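Local atomic coordinates of GNA33 (Neisseria gonorrhoeae FA 1090, PDB entry 2G5D), a protein that probably acts as a lytic transglycosylase, cleaving peptidoglycan between N-acetylmuramic acid and N-acetylglucosamine and leaving a 1,6-anhydro bond. Residues Leu162-Gly173 against Thr181-Thr192. Numbering follows the deposited sequence.
Sequences LVRIRQTGKNSG and THTADLSRFPIT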
loop_
_atom_site.group_PDB
_atom_site.type_symbol
_atom_site.label_atom_id
_atom_site.label_comp_id
_atom_site.label_asym_id
_atom_site.label_seq_id
_atom_site.Cartn_x
_atom_site.Cartn_y
_atom_site.Cartn_z
ATOM N N LEU A 162 27.922 -13.255 -10.801
ATOM C CA LEU A 162 28.511 -14.397 -11.492
ATOM C C LEU A 162 28.054 -15.707 -10.836
ATOM O O LEU A 162 28.869 -16.476 -10.314
ATOM C CB LEU A 162 30.044 -14.286 -11.497
ATOM C CG LEU A 162 30.833 -14.909 -12.657
ATOM C CD1 LEU A 162 31.076 -13.888 -13.770
ATOM C CD2 LEU A 162 32.164 -15.481 -12.159
ATOM N N VAL A 163 26.741 -15.945 -10.857
ATOM C CA VAL A 163 26.145 -17.170 -10.298
ATOM C C VAL A 163 25.388 -17.994 -11.353
ATOM O O VAL A 163 25.388 -17.642 -12.541
ATOM C CB VAL A 163 25.230 -16.884 -9.066
ATOM C CG1 VAL A 163 26.044 -16.300 -7.914
ATOM C CG2 VAL A 163 24.066 -15.968 -9.438
ATOM N N ARG A 164 24.752 -19.087 -10.911
ATOM C CA ARG A 164 24.040 -20.009 -11.801
ATOM C C ARG A 164 22.544 -19.980 -11.512
ATOM O O ARG A 164 22.137 -19.859 -10.350
ATOM C CB ARG A 164 24.603 -21.436 -11.651
ATOM C CG ARG A 164 23.703 -22.571 -12.167
ATOM C CD ARG A 164 23.805 -22.771 -13.676
ATOM N NE ARG A 164 25.012 -23.520 -14.045
ATOM C CZ ARG A 164 26.023 -23.029 -14.764
ATOM N NH1 ARG A 164 25.979 -21.778 -15.225
ATOM N NH2 ARG A 164 27.077 -23.797 -15.034
ATOM N N ILE A 165 21.736 -20.078 -12.576
ATOM C CA ILE A 165 20.275 -20.107 -12.453
ATOM C C ILE A 165 19.677 -21.346 -13.142
ATOM O O ILE A 165 20.132 -21.646 -14.171
ATOM C CB ILE A 165 19.615 -18.774 -12.962
ATOM C CG1 ILE A 165 19.265 -17.857 -11.774
ATOM C CG2 ILE A 165 18.301 -18.960 -13.718
ATOM C CD1 ILE A 165 20.423 -17.047 -11.215
ATOM N N ARG A 166 18.600 -21.878 -12.479
ATOM C CA ARG A 166 17.794 -22.961 -13.036
ATOM C C ARG A 166 16.314 -22.607 -12.904
ATOM O O ARG A 166 15.845 -22.285 -11.806
ATOM C CB ARG A 166 18.091 -24.293 -12.320
ATOM C CG ARG A 166 17.136 -25.457 -12.697
ATOM C CD ARG A 166 18.016 -26.926 -12.359
ATOM N NE ARG A 166 18.031 -26.871 -10.681
ATOM C CZ ARG A 166 16.997 -27.107 -9.952
ATOM N NH1 ARG A 166 15.784 -27.016 -10.509
ATOM N NH2 ARG A 166 17.058 -26.954 -8.379
ATOM N N GLN A 167 15.590 -22.666 -14.023
ATOM C CA GLN A 167 14.149 -22.397 -14.048
ATOM C C GLN A 167 13.366 -23.510 -13.350
ATOM O O GLN A 167 13.641 -24.701 -13.563
ATOM C CB GLN A 167 13.658 -22.239 -15.489
ATOM C CG GLN A 167 12.355 -21.456 -15.618
ATOM C CD GLN A 167 11.574 -21.788 -16.876
ATOM O OE1 GLN A 167 11.757 -22.849 -17.476
ATOM N NE2 GLN A 167 10.687 -20.883 -17.273
ATOM N N THR A 168 12.403 -23.117 -12.515
ATOM C CA THR A 168 11.606 -24.063 -11.720
ATOM C C THR A 168 10.098 -23.872 -11.924
ATOM O O THR A 168 9.288 -24.418 -11.172
ATOM C CB THR A 168 11.939 -23.975 -10.202
ATOM O OG1 THR A 168 11.571 -22.681 -9.695
ATOM C CG2 THR A 168 13.433 -24.227 -9.941
ATOM N N GLY A 169 9.739 -23.101 -12.947
ATOM C CA GLY A 169 8.346 -22.762 -13.254
ATOM C C GLY A 169 8.306 -21.670 -14.307
ATOM O O GLY A 169 9.268 -20.916 -14.448
ATOM N N LYS A 170 7.195 -21.568 -15.036
ATOM C CA LYS A 170 7.084 -20.625 -16.172
ATOM C C LYS A 170 7.266 -19.137 -15.863
ATOM O O LYS A 170 7.310 -18.330 -16.787
ATOM C CB LYS A 170 5.790 -20.828 -16.980
ATOM C CG LYS A 170 4.531 -21.048 -16.160
ATOM C CD LYS A 170 4.228 -22.539 -16.048
ATOM C CE LYS A 170 3.260 -22.818 -14.921
ATOM N NZ LYS A 170 3.000 -24.273 -14.814
ATOM N N ASN A 171 7.375 -18.780 -14.581
ATOM C CA ASN A 171 7.676 -17.399 -14.171
ATOM C C ASN A 171 8.587 -17.299 -12.947
ATOM O O ASN A 171 8.654 -16.250 -12.306
ATOM C CB ASN A 171 6.391 -16.594 -13.920
ATOM C CG ASN A 171 5.758 -16.061 -15.203
ATOM O OD1 ASN A 171 4.553 -16.196 -15.403
ATOM N ND2 ASN A 171 6.562 -15.448 -16.067
ATOM N N SER A 172 9.277 -18.391 -12.624
ATOM C CA SER A 172 10.184 -18.438 -11.472
ATOM C C SER A 172 11.424 -19.303 -11.728
ATOM O O SER A 172 11.418 -20.173 -12.595
ATOM C CB SER A 172 9.441 -18.922 -10.219
ATOM O OG SER A 172 8.944 -20.238 -10.395
ATOM N N GLY A 173 12.482 -19.058 -10.960
ATOM C CA GLY A 173 13.734 -19.794 -11.100
ATOM C C GLY A 173 14.318 -20.205 -9.757
ATOM O O GLY A 173 14.119 -19.494 -8.759
ATOM N N THR A 181 21.631 -23.904 -15.678
ATOM C CA THR A 181 21.262 -23.928 -17.179
ATOM C C THR A 181 21.652 -22.562 -17.844
ATOM O O THR A 181 22.138 -22.542 -19.001
ATOM C CB THR A 181 19.693 -24.207 -17.371
ATOM O OG1 THR A 181 19.388 -24.445 -18.796
ATOM C CG2 THR A 181 18.773 -23.053 -16.809
ATOM N N HIS A 182 21.447 -21.444 -17.108
ATOM C CA HIS A 182 21.897 -20.105 -17.554
ATOM C C HIS A 182 22.746 -19.418 -16.480
ATOM O O HIS A 182 22.541 -19.644 -15.287
ATOM C CB HIS A 182 20.694 -19.209 -17.881
ATOM C CG HIS A 182 20.002 -19.563 -19.162
ATOM N ND1 HIS A 182 19.153 -20.645 -19.278
ATOM C CD2 HIS A 182 20.004 -18.955 -20.374
ATOM C CE1 HIS A 182 18.675 -20.698 -20.511
ATOM N NE2 HIS A 182 19.176 -19.685 -21.196
ATOM N N THR A 183 23.684 -18.571 -16.899
ATOM C CA THR A 183 24.526 -17.814 -15.961
ATOM C C THR A 183 23.925 -16.446 -15.661
ATOM O O THR A 183 23.342 -15.815 -16.545
ATOM C CB THR A 183 25.955 -17.581 -16.509
ATOM O OG1 THR A 183 25.898 -16.667 -17.614
ATOM C CG2 THR A 183 26.613 -18.898 -16.948
ATOM N N ALA A 184 24.088 -15.977 -14.425
ATOM C CA ALA A 184 23.586 -14.655 -14.027
ATOM C C ALA A 184 24.683 -13.753 -13.471
ATOM O O ALA A 184 25.472 -14.171 -12.618
ATOM C CB ALA A 184 22.452 -14.793 -13.024
ATOM N N ASP A 185 24.728 -12.516 -13.963
ATOM C CA ASP A 185 25.713 -11.535 -13.510
ATOM C C ASP A 185 25.110 -10.584 -12.481
ATOM O O ASP A 185 24.504 -9.572 -12.846
ATOM C CB ASP A 185 26.269 -10.742 -14.698
ATOM C CG ASP A 185 27.547 -9.999 -14.355
ATOM O OD1 ASP A 185 27.755 -8.889 -14.889
ATOM O OD2 ASP A 185 28.343 -10.524 -13.550
ATOM N N LEU A 186 25.301 -10.905 -11.201
ATOM C CA LEU A 186 24.627 -10.207 -10.097
ATOM C C LEU A 186 24.995 -8.732 -9.929
ATOM O O LEU A 186 24.207 -7.951 -9.392
ATOM C CB LEU A 186 24.803 -10.962 -8.774
ATOM C CG LEU A 186 24.018 -12.271 -8.604
ATOM C CD1 LEU A 186 24.235 -12.831 -7.213
ATOM C CD2 LEU A 186 22.524 -12.091 -8.875
ATOM N N SER A 187 26.183 -8.355 -10.390
ATOM C CA SER A 187 26.595 -6.954 -10.392
ATOM C C SER A 187 25.721 -6.090 -11.316
ATOM O O SER A 187 25.654 -4.871 -11.152
ATOM C CB SER A 187 28.066 -6.837 -10.786
ATOM O OG SER A 187 28.337 -7.593 -11.953
ATOM N N ARG A 188 25.052 -6.727 -12.276
ATOM C CA ARG A 188 24.209 -6.031 -13.251
ATOM C C ARG A 188 22.796 -5.764 -12.728
ATOM O O ARG A 188 22.172 -4.766 -13.091
ATOM C CB ARG A 188 24.113 -6.838 -14.550
ATOM C CG ARG A 188 25.430 -7.033 -15.273
ATOM C CD ARG A 188 25.709 -5.901 -16.237
ATOM N NE ARG A 188 27.046 -6.006 -16.811
ATOM C CZ ARG A 188 27.392 -5.547 -18.012
ATOM N NH1 ARG A 188 26.495 -4.951 -18.797
ATOM N NH2 ARG A 188 28.641 -5.695 -18.432
ATOM N N PHE A 189 22.297 -6.675 -11.893
ATOM C CA PHE A 189 20.948 -6.586 -11.338
ATOM C C PHE A 189 20.861 -5.500 -10.260
ATOM O O PHE A 189 21.833 -5.274 -9.529
ATOM C CB PHE A 189 20.514 -7.943 -10.775
ATOM C CG PHE A 189 20.323 -9.006 -11.822
ATOM C CD1 PHE A 189 21.421 -9.635 -12.408
ATOM C CD2 PHE A 189 19.044 -9.389 -12.210
ATOM C CE1 PHE A 189 21.248 -10.619 -13.377
ATOM C CE2 PHE A 189 18.857 -10.373 -13.176
ATOM C CZ PHE A 189 19.963 -10.990 -13.759
ATOM N N PRO A 190 19.694 -4.827 -10.161
ATOM C CA PRO A 190 19.488 -3.707 -9.229
ATOM C C PRO A 190 19.302 -4.122 -7.759
ATOM O O PRO A 190 18.219 -3.952 -7.192
ATOM C CB PRO A 190 18.222 -3.037 -9.775
ATOM C CG PRO A 190 17.462 -4.151 -10.399
ATOM C CD PRO A 190 18.482 -5.097 -10.964
ATOM N N ILE A 191 20.362 -4.655 -7.152
ATOM C CA ILE A 191 20.343 -5.037 -5.740
ATOM C C ILE A 191 20.794 -3.845 -4.895
ATOM O O ILE A 191 21.740 -3.142 -5.260
ATOM C CB ILE A 191 21.235 -6.290 -5.466
ATOM C CG1 ILE A 191 20.685 -7.516 -6.192
ATOM C CG2 ILE A 191 21.341 -6.612 -3.980
ATOM C CD1 ILE A 191 21.518 -7.939 -7.363
ATOM N N THR A 192 20.100 -3.609 -3.784
ATOM C CA THR A 192 20.512 -2.599 -2.809
ATOM C C THR A 192 20.739 -3.293 -1.463
ATOM O O THR A 192 20.965 -4.506 -1.420
ATOM C CB THR A 192 19.457 -1.470 -2.664
ATOM O OG1 THR A 192 18.678 -1.369 -3.862
ATOM C CG2 THR A 192 20.133 -0.127 -2.384
#
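Ile165 and Ala184 make the tight part of this short antiparallel pairing: Ile165 CD1 lies 3.5 Å from Ala184 CB, and the small alanine lets the isoleucine methyl come this close. On the same face Val163 meets Leu186 at about a right angle; chi1 of -64° sets CG2 between the backbone N and the carbonyl carbon, from where it rests 3.8 Å from Leu186 CG. Beta-branched valine and isoleucine suit the extended backbone here. Val163 and Ala184 form a hydrogen-bonded pair, the bond from Ala184 N to Val163 O being nearly straight at hydrogen (2.8 Å, 177°). Ile165 pairs likewise with His182. Thr181 and His182 both face Ile165 in a classic beta bulge, so Ile165 O accepts from both backbone N atoms, at 3.1 Å from Thr181 N.

The face of Arg164 and Thr183 is the solvent side, and more polar. Arg164, bent at chi2 and chi3, reaches across to the partner strand, and its guanidinium edge meets a methyl, NH1 lying 3.4 Å from Thr183 CG2. The hydroxyl of Thr183 bonds instead to Ser205 O.

Within the MltA-specific insert, strand 163-165 is one of the two edge strands of a five-stranded mixed sheet; strand 182-184 separates it from strand 206-209, whose Phe207 touches both Ile165 and Ala184.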